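Local coordinates for Tb427.07.360- putative uncharacterized metacyclic invariant surface protein from Trypanosoma brucei (Trypanosoma brucei, PDB 5VTL) that is of unknown function but, as a metacyclic invariant surface protein with an extended helical architecture, probably sits on the parasite's cell surface, at residues Ala16-Phe22 against Pro135-Val139; Leu27-Ala32 against Leu87-Glu91; Asp37-Ala41 against Arg188-Arg192; Asn96-Ala101 against Asp169-Tyr174. All blocks are in the same frame, centred on the assembly; numbering follows the deposited sequence.

The three long helices 4-58, 63-102 and 157-209 run side by side, and the contacts tie them together along their length. From the N terminus, helix 4-58 supplies one segment each to contacts 1, 2 and 3. Contact 2 closes the first hairpin, onto helix 63-102, and is nested inside the loop closed by contact 1, which brings the 135-139 loop back to helix 4-58. Contact 3 joins helix 4-58 to helix 157-209 and crosses contacts 1 and 2. Contact 4, joining helices 63-102 and 157-209, is nested within contact 3, follows contact 2 in series and crosses contact 1, which it touches through Ile20 and Tyr174.

Contact 1: Ala16-Phe22 against Pro135-Val139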
loop_
_atom_site.group_PDB
_atom_site.type_symbol
_atom_site.label_atom_id
_atom_site.label_comp_id
_atom_site.label_asym_id
_atom_site.label_seq_id
_atom_site.Cartn_x
_atom_site.Cartn_y
_atom_site.Cartn_z
ATOM N N ALA A 16 0.760 -8.638 14.680
ATOM C CA ALA A 16 0.269 -7.683 13.692
ATOM C C ALA A 16 0.806 -6.273 13.964
ATOM O O ALA A 16 1.328 -5.619 13.068
ATOM C CB ALA A 16 -1.272 -7.689 13.685
ATOM N N LEU A 17 0.680 -5.804 15.205
ATOM C CA LEU A 17 1.093 -4.454 15.551
ATOM C C LEU A 17 2.601 -4.318 15.409
ATOM O O LEU A 17 3.076 -3.303 14.924
ATOM C CB LEU A 17 0.691 -4.117 16.982
ATOM C CG LEU A 17 -0.812 -4.018 17.241
ATOM C CD1 LEU A 17 -1.078 -4.009 18.751
ATOM C CD2 LEU A 17 -1.371 -2.788 16.558
ATOM N N HIS A 18 3.357 -5.332 15.825
ATOM C CA HIS A 18 4.809 -5.255 15.671
ATOM C C HIS A 18 5.258 -5.364 14.231
ATOM O O HIS A 18 6.394 -5.008 13.893
ATOM C CB HIS A 18 5.492 -6.335 16.488
ATOM C CG HIS A 18 5.549 -6.013 17.940
ATOM N ND1 HIS A 18 4.723 -6.610 18.866
ATOM C CD2 HIS A 18 6.307 -5.121 18.619
ATOM C CE1 HIS A 18 4.988 -6.113 20.063
ATOM N NE2 HIS A 18 5.946 -5.210 19.940
ATOM N N GLY A 19 4.394 -5.915 13.392
ATOM C CA GLY A 19 4.694 -6.015 11.981
ATOM C C GLY A 19 4.498 -4.735 11.197
ATOM O O GLY A 19 5.048 -4.596 10.113
ATOM N N ILE A 20 3.735 -3.801 11.750
ATOM C CA ILE A 20 3.349 -2.568 11.047
ATOM C C ILE A 20 4.546 -1.776 10.495
ATOM O O ILE A 20 4.522 -1.356 9.346
ATOM C CB ILE A 20 2.477 -1.640 11.949
ATOM C CG1 ILE A 20 1.089 -2.261 12.221
ATOM C CG2 ILE A 20 2.327 -0.230 11.354
ATOM C CD1 ILE A 20 0.117 -2.199 11.116
ATOM N N PRO A 21 5.600 -1.576 11.309
ATOM C CA PRO A 21 6.760 -0.841 10.774
ATOM C C PRO A 21 7.332 -1.501 9.543
ATOM O O PRO A 21 7.740 -0.805 8.615
ATOM C CB PRO A 21 7.784 -0.869 11.921
ATOM C CG PRO A 21 7.030 -1.205 13.138
ATOM C CD PRO A 21 5.738 -1.885 12.740
ATOM N N PHE A 22 7.351 -2.828 9.513
ATOM C CA PHE A 22 7.893 -3.535 8.361
ATOM C C PHE A 22 6.963 -3.386 7.152
ATOM O O PHE A 22 7.415 -3.137 6.035
ATOM C CB PHE A 22 8.123 -5.007 8.682
ATOM C CG PHE A 22 9.105 -5.232 9.791
ATOM C CD1 PHE A 22 10.467 -5.274 9.535
ATOM C CD2 PHE A 22 8.670 -5.407 11.088
ATOM C CE1 PHE A 22 11.370 -5.481 10.537
ATOM C CE2 PHE A 22 9.577 -5.617 12.102
ATOM C CZ PHE A 22 10.933 -5.654 11.820
ATOM N N PRO A 135 7.147 -10.742 14.576
ATOM C CA PRO A 135 6.319 -9.738 13.904
ATOM C C PRO A 135 5.776 -10.262 12.595
ATOM O O PRO A 135 6.474 -10.966 11.874
ATOM C CB PRO A 135 7.292 -8.561 13.663
ATOM C CG PRO A 135 8.320 -8.710 14.720
ATOM C CD PRO A 135 8.494 -10.210 14.864
ATOM N N ASN A 136 4.521 -9.931 12.313
ATOM C CA ASN A 136 3.889 -10.344 11.096
ATOM C C ASN A 136 4.161 -9.307 10.034
ATOM O O ASN A 136 3.449 -8.323 9.917
ATOM C CB ASN A 136 2.392 -10.518 11.332
ATOM C CG ASN A 136 1.669 -10.966 10.106
ATOM O OD1 ASN A 136 2.274 -11.153 9.060
ATOM N ND2 ASN A 136 0.359 -11.121 10.214
ATOM N N ARG A 137 5.204 -9.541 9.253
ATOM C CA ARG A 137 5.591 -8.616 8.222
ATOM C C ARG A 137 4.543 -8.585 7.088
ATOM O O ARG A 137 4.576 -7.715 6.230
ATOM C CB ARG A 137 6.948 -9.012 7.664
ATOM C CG ARG A 137 8.027 -9.091 8.704
ATOM C CD ARG A 137 9.406 -9.150 8.058
ATOM N NE ARG A 137 10.427 -8.919 9.075
ATOM C CZ ARG A 137 11.683 -8.585 8.817
ATOM N NH1 ARG A 137 12.102 -8.442 7.566
ATOM N NH2 ARG A 137 12.515 -8.406 9.833
ATOM N N GLY A 138 3.617 -9.536 7.098
ATOM C CA GLY A 138 2.541 -9.562 6.118
ATOM C C GLY A 138 1.298 -8.805 6.570
ATOM O O GLY A 138 0.250 -8.889 5.944
ATOM N N VAL A 139 1.410 -8.054 7.652
ATOM C CA VAL A 139 0.272 -7.311 8.177
ATOM C C VAL A 139 -0.317 -6.355 7.122
ATOM O O VAL A 139 0.399 -5.813 6.284
ATOM C CB VAL A 139 0.678 -6.538 9.468
ATOM C CG1 VAL A 139 1.702 -5.473 9.167
ATOM C CG2 VAL A 139 -0.536 -5.939 10.169
#
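The loop Pro135-Val139 crosses the helical segment Ala16-Phe22 at Gly19, where Gly19 CA and Asn136 CA are 4.5 Å apart. Backbone meets backbone here: Gly19 CA lies 3.3 Å from Asn136 O in a CA-H...O contact with an angle of 156° at the hydrogen. A CB on residue 19 would collide with that carbonyl, so glycine permits the close approach. Apolar packing fills one side, where Val139 CG2 sits 4.0 Å from Ala16 CB and 3.9 Å from Ile20 CD1. Pro135 CB packs at 4.0 Å both on His18 CB and on Phe22 CE2. A stacked pair adds to this: the Arg137 guanidinium lies flat on Phe22, centres 4.1 Å apart and planes at 19°. Within the loop, a type I turn from Asn136 to Val139 is reinforced by an Asx turn, Gly138 N donating to Asn136 OD1 at 2.9 Å. Asn136 also shares a backbone hydrogen bond with Glu15. The loop leads into helix 141-154, where Val139 packs on Leu144, and so ties that region to the first long helix of the bundle. The chemistry implies a loop held by close backbone contact at a glycine and by apolar packing, with a cation-pi stack at its more exposed end.

Contact 2: Leu27-Ala32 against Leu87-Glu91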
loop_
_atom_site.group_PDB
_atom_site.type_symbol
_atom_site.label_atom_id
_atom_site.label_comp_id
_atom_site.label_asym_id
_atom_site.label_seq_id
_atom_site.Cartn_x
_atom_site.Cartn_y
_atom_site.Cartn_z
ATOM N N LEU A 27 5.302 -0.781 1.538
ATOM C CA LEU A 27 4.313 0.003 0.808
ATOM C C LEU A 27 4.909 1.282 0.266
ATOM O O LEU A 27 4.631 1.679 -0.864
ATOM C CB LEU A 27 3.137 0.332 1.713
ATOM C CG LEU A 27 2.258 -0.840 2.131
ATOM C CD1 LEU A 27 1.057 -0.373 2.952
ATOM C CD2 LEU A 27 1.766 -1.622 0.919
ATOM N N LYS A 28 5.727 1.935 1.079
ATOM C CA LYS A 28 6.398 3.162 0.646
ATOM C C LYS A 28 7.277 2.877 -0.571
ATOM O O LYS A 28 7.312 3.654 -1.540
ATOM C CB LYS A 28 7.250 3.730 1.774
ATOM C CG LYS A 28 6.475 4.348 2.931
ATOM C CD LYS A 28 7.438 4.978 3.946
ATOM C CE LYS A 28 8.274 6.071 3.302
ATOM N NZ LYS A 28 8.718 7.106 4.282
ATOM N N ALA A 29 7.988 1.758 -0.535
ATOM C CA ALA A 29 8.850 1.390 -1.652
ATOM C C ALA A 29 8.048 1.074 -2.915
ATOM O O ALA A 29 8.489 1.428 -4.002
ATOM C CB ALA A 29 9.732 0.227 -1.289
ATOM N N LEU A 30 6.905 0.398 -2.772
ATOM C CA LEU A 30 6.029 0.095 -3.904
ATOM C C LEU A 30 5.604 1.401 -4.549
ATOM O O LEU A 30 5.695 1.563 -5.752
ATOM C CB LEU A 30 4.770 -0.667 -3.455
ATOM C CG LEU A 30 4.884 -2.173 -3.225
ATOM C CD1 LEU A 30 3.601 -2.746 -2.618
ATOM C CD2 LEU A 30 5.201 -2.878 -4.525
ATOM N N ALA A 31 5.142 2.340 -3.736
ATOM C CA ALA A 31 4.661 3.612 -4.261
ATOM C C ALA A 31 5.761 4.409 -4.932
ATOM O O ALA A 31 5.528 5.016 -5.960
ATOM C CB ALA A 31 4.007 4.431 -3.163
ATOM N N ALA A 32 6.958 4.432 -4.344
ATOM C CA ALA A 32 8.093 5.116 -4.966
ATOM C C ALA A 32 8.449 4.508 -6.317
ATOM O O ALA A 32 8.752 5.240 -7.277
ATOM C CB ALA A 32 9.309 5.080 -4.052
ATOM N N LEU A 87 2.182 9.353 -3.849
ATOM C CA LEU A 87 3.364 9.026 -3.056
ATOM C C LEU A 87 3.434 9.926 -1.828
ATOM O O LEU A 87 3.742 9.459 -0.734
ATOM C CB LEU A 87 4.632 9.176 -3.887
ATOM C CG LEU A 87 5.982 8.916 -3.221
ATOM C CD1 LEU A 87 6.047 7.544 -2.548
ATOM C CD2 LEU A 87 7.083 9.059 -4.258
ATOM N N SER A 88 3.122 11.205 -1.996
ATOM C CA SER A 88 3.160 12.123 -0.858
ATOM C C SER A 88 2.104 11.750 0.181
ATOM O O SER A 88 2.367 11.833 1.382
ATOM C CB SER A 88 3.022 13.580 -1.294
ATOM O OG SER A 88 1.774 13.797 -1.898
ATOM N N ASP A 89 0.912 11.349 -0.265
ATOM C CA ASP A 89 -0.081 10.785 0.650
ATOM C C ASP A 89 0.435 9.536 1.389
ATOM O O ASP A 89 0.279 9.421 2.609
ATOM C CB ASP A 89 -1.369 10.430 -0.088
ATOM C CG ASP A 89 -2.091 11.660 -0.640
ATOM O OD1 ASP A 89 -1.707 12.799 -0.277
ATOM O OD2 ASP A 89 -3.049 11.470 -1.425
ATOM N N VAL A 90 1.028 8.603 0.654
ATOM C CA VAL A 90 1.584 7.379 1.240
ATOM C C VAL A 90 2.573 7.728 2.351
ATOM O O VAL A 90 2.600 7.109 3.427
ATOM C CB VAL A 90 2.287 6.520 0.154
ATOM C CG1 VAL A 90 3.126 5.405 0.759
ATOM C CG2 VAL A 90 1.253 5.918 -0.809
ATOM N N GLU A 91 3.393 8.728 2.084
ATOM C CA GLU A 91 4.462 9.066 2.999
ATOM C C GLU A 91 3.885 9.589 4.316
ATOM O O GLU A 91 4.409 9.326 5.397
ATOM C CB GLU A 91 5.362 10.102 2.341
ATOM C CG GLU A 91 6.404 9.470 1.420
ATOM C CD GLU A 91 7.107 10.478 0.536
ATOM O OE1 GLU A 91 6.697 11.659 0.557
ATOM O OE2 GLU A 91 8.063 10.085 -0.185
HETATM O O HOH W 1 6.744 8.134 5.741
#
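Antiparallel packing between two long helices of a helical bundle brings Leu27-Ala32 against Leu87-Glu91, with local axes 9.6 Å apart and their directions at 170°. Leu27 is at the margin: its O is 4.3 Å from Val90 CG1, while its side chain packs on Tyr174 and Leu177 of helix 157-209. Lys28 lies opposite Val90, and its CA approaches Val90 CG1 to 4.0 Å. The aliphatic part of its side chain reaches across to the partner helix, so that Lys28 CG is 4.1 Å from Val90 CG1 and Lys28 CE is 4.3 Å from Glu91 CG. One turn on, Ala31 points its CB toward the other helix. This CB touches Leu87 CD1 at 3.8 Å and Val90 CG2 at 3.9 Å, and the small residue allows Ala31 CA to come within 5.7 Å of Leu87 CA. Ala32 extends this patch, its CB 4.4 Å from Leu87 CD1. Helix 157-209 completes the packing, Leu177 and Ala180 meeting Val90. At the exposed margin the link is polar and indirect: a water accepts a hydrogen bond from Lys28 NZ at 2.7 Å and donates one to Glu91 O at 2.6 Å.

Contact 3: Asp37-Ala41 against Arg188-Arg192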
loop_
_atom_site.group_PDB
_atom_site.type_symbol
_atom_site.label_atom_id
_atom_site.label_comp_id
_atom_site.label_asym_id
_atom_site.label_seq_id
_atom_site.Cartn_x
_atom_site.Cartn_y
_atom_site.Cartn_z
ATOM N N ASP A 37 8.342 4.613 -12.337
ATOM C CA ASP A 37 7.885 4.017 -13.584
ATOM C C ASP A 37 6.939 4.961 -14.363
ATOM O O ASP A 37 6.954 4.996 -15.609
ATOM C CB ASP A 37 7.216 2.681 -13.329
ATOM C CG ASP A 37 7.102 1.856 -14.594
ATOM O OD1 ASP A 37 8.152 1.410 -15.110
ATOM O OD2 ASP A 37 5.972 1.669 -15.090
ATOM N N ALA A 38 6.123 5.718 -13.632
ATOM C CA ALA A 38 5.244 6.693 -14.255
ATOM C C ALA A 38 6.053 7.785 -14.966
ATOM O O ALA A 38 5.701 8.193 -16.071
ATOM C CB ALA A 38 4.276 7.315 -13.230
ATOM N N SER A 39 7.142 8.236 -14.342
ATOM C CA SER A 39 8.010 9.229 -14.959
ATOM C C SER A 39 8.671 8.651 -16.206
ATOM O O SER A 39 8.822 9.349 -17.226
ATOM C CB SER A 39 9.059 9.731 -13.955
ATOM O OG SER A 39 8.444 10.372 -12.859
ATOM N N LYS A 40 9.051 7.378 -16.144
ATOM C CA LYS A 40 9.696 6.740 -17.273
ATOM C C LYS A 40 8.684 6.685 -18.446
ATOM O O LYS A 40 9.046 6.870 -19.616
ATOM C CB LYS A 40 10.167 5.340 -16.907
ATOM C CG LYS A 40 10.892 4.620 -18.042
ATOM C CD LYS A 40 11.406 3.224 -17.638
ATOM C CE LYS A 40 12.518 3.253 -16.599
ATOM N NZ LYS A 40 13.786 3.871 -17.095
ATOM N N ALA A 41 7.419 6.445 -18.120
ATOM C CA ALA A 41 6.373 6.394 -19.144
ATOM C C ALA A 41 6.172 7.755 -19.799
ATOM O O ALA A 41 5.999 7.865 -21.004
ATOM C CB ALA A 41 5.062 5.871 -18.548
ATOM N N ARG A 188 0.401 4.860 -12.278
ATOM C CA ARG A 188 1.436 4.248 -13.082
ATOM C C ARG A 188 0.855 3.461 -14.269
ATOM O O ARG A 188 1.354 3.538 -15.381
ATOM C CB ARG A 188 2.280 3.319 -12.216
ATOM C CG ARG A 188 3.349 2.537 -13.019
ATOM C CD ARG A 188 3.627 1.178 -12.408
ATOM N NE ARG A 188 4.270 0.284 -13.370
ATOM C CZ ARG A 188 3.691 -0.758 -13.969
ATOM N NH1 ARG A 188 4.402 -1.482 -14.827
ATOM N NH2 ARG A 188 2.426 -1.098 -13.714
ATOM N N VAL A 189 -0.191 2.699 -14.028
ATOM C CA VAL A 189 -0.849 1.971 -15.107
ATOM C C VAL A 189 -1.377 2.945 -16.173
ATOM O O VAL A 189 -1.248 2.696 -17.358
ATOM C CB VAL A 189 -2.019 1.146 -14.563
ATOM C CG1 VAL A 189 -2.833 0.525 -15.701
ATOM C CG2 VAL A 189 -1.503 0.067 -13.629
ATOM N N ALA A 190 -1.977 4.045 -15.729
ATOM C CA ALA A 190 -2.480 5.089 -16.622
ATOM C C ALA A 190 -1.368 5.731 -17.436
ATOM O O ALA A 190 -1.534 5.963 -18.626
ATOM C CB ALA A 190 -3.219 6.167 -15.807
ATOM N N ALA A 191 -0.230 6.015 -16.806
ATOM C CA ALA A 191 0.915 6.600 -17.499
ATOM C C ALA A 191 1.413 5.655 -18.589
ATOM O O ALA A 191 1.723 6.085 -19.704
ATOM C CB ALA A 191 2.040 6.918 -16.515
ATOM N N ARG A 192 1.495 4.372 -18.262
ATOM C CA ARG A 192 2.002 3.388 -19.216
ATOM C C ARG A 192 0.978 3.198 -20.340
ATOM O O ARG A 192 1.349 2.952 -21.488
ATOM C CB ARG A 192 2.320 2.068 -18.506
ATOM C CG ARG A 192 3.575 2.097 -17.642
ATOM C CD ARG A 192 4.796 2.129 -18.530
ATOM N NE ARG A 192 6.073 2.064 -17.822
ATOM C CZ ARG A 192 7.246 2.313 -18.401
ATOM N NH1 ARG A 192 7.310 2.648 -19.698
ATOM N NH2 ARG A 192 8.361 2.223 -17.696
#
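Arg192 lays one face of its guanidinium over the backbone of Asp37-Ala41, around Asp37 O, Lys40 C and Ala41 CA, and from there grips the Asp37 carboxylate with two nearly straight bonds. Arg192 NH2 donates to Asp37 OD1 at 2.7 Å, and Arg192 NE to Asp37 OD2 at 2.8 Å. Arg188, one turn earlier on the same helix, adds a weak bond from its NE to Asp37 OD2 at 2.8 Å, so a single carboxylate draws both arginines into one salt-bridge network. Arg192 NH1 has a further partner in Glu195. Beside the charges the interface is made of alanines: Ala191 CB lies 4.0 Å from Ala38 CB and 3.8 Å from Ala41 CB. Such small side chains let the local axes come within 8.3 Å at a crossing of 16°. Ala79 and Ala83 of helix 63-102 line the neighbouring face. Close parallel packing over alanines, with a salt-bridge network along one side, joins the first and third long helices of this helical bundle and is consistent with its glutamic acid/alanine-rich trypanosome family.

Contact 4: Asn96-Ala101 against Asp169-Tyr174; sequences NAPLLA and DLRAEY
At the apolar centre, Ala97 points at the partner helix, its CB 4.1 Å from Leu170 CD1 and 4.0 Å from Tyr174 CD2. Leu170, with chi1 t and chi2 p, enters between successive turns of Asn96-Ala101: Leu170 CD1 is 3.7 Å from Ala97 O and 4.3 Å from Leu100 CB, and Leu170 CD2 is 4.1 Å from Ala101 CB. Tyr174 brings its ring in obliquely, with chi1 at -145°. Both segments are helical, the first kinked at Pro98, whose N cannot bond to the preceding turn, and the second at Asp169-Leu170. They run antiparallel, with axes 9.1 Å apart at closest approach and a signed crossing angle of -158°; Ala97 faces Glu173 (CA to CA 5.8 Å) and Leu100 faces Leu170 (CA to CA 5.9 Å). This is antiparallel packing of helices 63-102 and 157-209 in a three-helix bundle, closed by helix 4-58, where Leu17 meets Leu170 and Ile20 meets both Ala101 and Tyr174. Further out, Leu100, in the m, t rotamer, sets its CD1 3.8 Å from Glu173 CG, 3.9 Å from Leu170 N and 4.3 Å from Asp169 CB. At the polar edge, Asn96 (chi1 m) reaches across to Glu173 (chi1 and chi2 both m), and Asn96 ND2 donates a hydrogen bond to Glu173 OE1 at 2.9 Å, with an N-H...O angle of 154°.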
loop_
_atom_site.group_PDB
_atom_site.type_symbol
_atom_site.label_atom_id
_atom_site.label_comp_id
_atom_site.label_asym_id
_atom_site.label_seq_id
_atom_site.Cartn_x
_atom_site.Cartn_y
_atom_site.Cartn_z
ATOM N N ASN A 96 2.283 8.162 9.945
ATOM C CA ASN A 96 1.247 8.173 10.974
ATOM C C ASN A 96 0.967 6.812 11.594
ATOM O O ASN A 96 0.970 6.656 12.817
ATOM C CB ASN A 96 -0.059 8.705 10.389
ATOM C CG ASN A 96 0.017 10.173 10.026
ATOM O OD1 ASN A 96 1.057 10.815 10.230
ATOM N ND2 ASN A 96 -1.080 10.717 9.454
ATOM N N ALA A 97 0.698 5.819 10.754
ATOM C CA ALA A 97 0.274 4.514 11.266
ATOM C C ALA A 97 1.245 3.863 12.269
ATOM O O ALA A 97 0.794 3.365 13.308
ATOM C CB ALA A 97 -0.062 3.553 10.113
ATOM N N PRO A 98 2.564 3.853 11.989
ATOM C CA PRO A 98 3.436 3.227 12.994
ATOM C C PRO A 98 3.411 3.907 14.355
ATOM O O PRO A 98 3.641 3.217 15.359
ATOM C CB PRO A 98 4.831 3.335 12.378
ATOM C CG PRO A 98 4.561 3.355 10.887
ATOM C CD PRO A 98 3.315 4.179 10.756
ATOM N N LEU A 99 3.142 5.210 14.414
ATOM C CA LEU A 99 3.101 5.886 15.718
ATOM C C LEU A 99 1.960 5.319 16.562
ATOM O O LEU A 99 2.121 5.042 17.756
ATOM C CB LEU A 99 2.944 7.421 15.572
ATOM C CG LEU A 99 3.092 8.153 16.919
ATOM C CD1 LEU A 99 4.533 8.033 17.470
ATOM C CD2 LEU A 99 2.684 9.605 16.831
ATOM N N LEU A 100 0.811 5.147 15.919
ATOM C CA LEU A 100 -0.380 4.611 16.553
ATOM C C LEU A 100 -0.210 3.150 16.945
ATOM O O LEU A 100 -0.617 2.745 18.036
ATOM C CB LEU A 100 -1.593 4.768 15.638
ATOM C CG LEU A 100 -1.937 6.221 15.219
ATOM C CD1 LEU A 100 -3.171 6.296 14.333
ATOM C CD2 LEU A 100 -2.145 7.079 16.441
ATOM N N ALA A 101 0.409 2.363 16.079
ATOM C CA ALA A 101 0.579 0.945 16.376
ATOM C C ALA A 101 1.520 0.735 17.546
ATOM O O ALA A 101 1.231 -0.047 18.447
ATOM C CB ALA A 101 1.076 0.198 15.148
ATOM N N ASP A 169 -8.801 4.348 14.853
ATOM C CA ASP A 169 -7.928 5.374 14.270
ATOM C C ASP A 169 -6.827 4.713 13.446
ATOM O O ASP A 169 -6.624 5.059 12.286
ATOM C CB ASP A 169 -7.316 6.226 15.370
ATOM C CG ASP A 169 -8.228 7.364 15.822
ATOM O OD1 ASP A 169 -9.435 7.351 15.485
ATOM O OD2 ASP A 169 -7.735 8.276 16.530
ATOM N N LEU A 170 -6.125 3.757 14.049
ATOM C CA LEU A 170 -5.079 3.019 13.339
ATOM C C LEU A 170 -5.615 2.379 12.070
ATOM O O LEU A 170 -4.985 2.450 10.995
ATOM C CB LEU A 170 -4.498 1.931 14.229
ATOM C CG LEU A 170 -3.558 0.940 13.558
ATOM C CD1 LEU A 170 -2.421 1.648 12.822
ATOM C CD2 LEU A 170 -3.003 0.007 14.635
ATOM N N ARG A 171 -6.770 1.740 12.199
ATOM C CA ARG A 171 -7.346 1.032 11.065
ATOM C C ARG A 171 -7.762 1.982 9.960
ATOM O O ARG A 171 -7.612 1.665 8.777
ATOM C CB ARG A 171 -8.489 0.146 11.537
ATOM C CG ARG A 171 -7.934 -1.008 12.376
ATOM C CD ARG A 171 -8.991 -1.997 12.765
ATOM N NE ARG A 171 -9.704 -2.442 11.582
ATOM C CZ ARG A 171 -10.978 -2.816 11.557
ATOM N NH1 ARG A 171 -11.709 -2.796 12.663
ATOM N NH2 ARG A 171 -11.520 -3.202 10.408
ATOM N N ALA A 172 -8.216 3.170 10.348
ATOM C CA ALA A 172 -8.532 4.219 9.387
ATOM C C ALA A 172 -7.259 4.717 8.705
ATOM O O ALA A 172 -7.246 4.899 7.495
ATOM C CB ALA A 172 -9.265 5.360 10.064
ATOM N N GLU A 173 -6.180 4.902 9.457
ATOM C CA GLU A 173 -4.932 5.370 8.867
ATOM C C GLU A 173 -4.353 4.324 7.926
ATOM O O GLU A 173 -3.827 4.656 6.859
ATOM C CB GLU A 173 -3.882 5.675 9.935
ATOM C CG GLU A 173 -4.106 6.934 10.739
ATOM C CD GLU A 173 -3.988 8.202 9.922
ATOM O OE1 GLU A 173 -2.930 8.456 9.308
ATOM O OE2 GLU A 173 -4.971 8.953 9.916
ATOM N N TYR A 174 -4.434 3.053 8.318
ATOM C CA TYR A 174 -3.877 2.011 7.483
ATOM C C TYR A 174 -4.730 1.894 6.222
ATOM O O TYR A 174 -4.206 1.704 5.122
ATOM C CB TYR A 174 -3.738 0.667 8.234
ATOM C CG TYR A 174 -2.484 -0.054 7.763
ATOM C CD1 TYR A 174 -2.520 -0.891 6.656
ATOM C CD2 TYR A 174 -1.267 0.146 8.387
ATOM C CE1 TYR A 174 -1.390 -1.526 6.208
ATOM C CE2 TYR A 174 -0.123 -0.480 7.947
ATOM C CZ TYR A 174 -0.186 -1.313 6.854
ATOM O OH TYR A 174 0.941 -1.918 6.385
#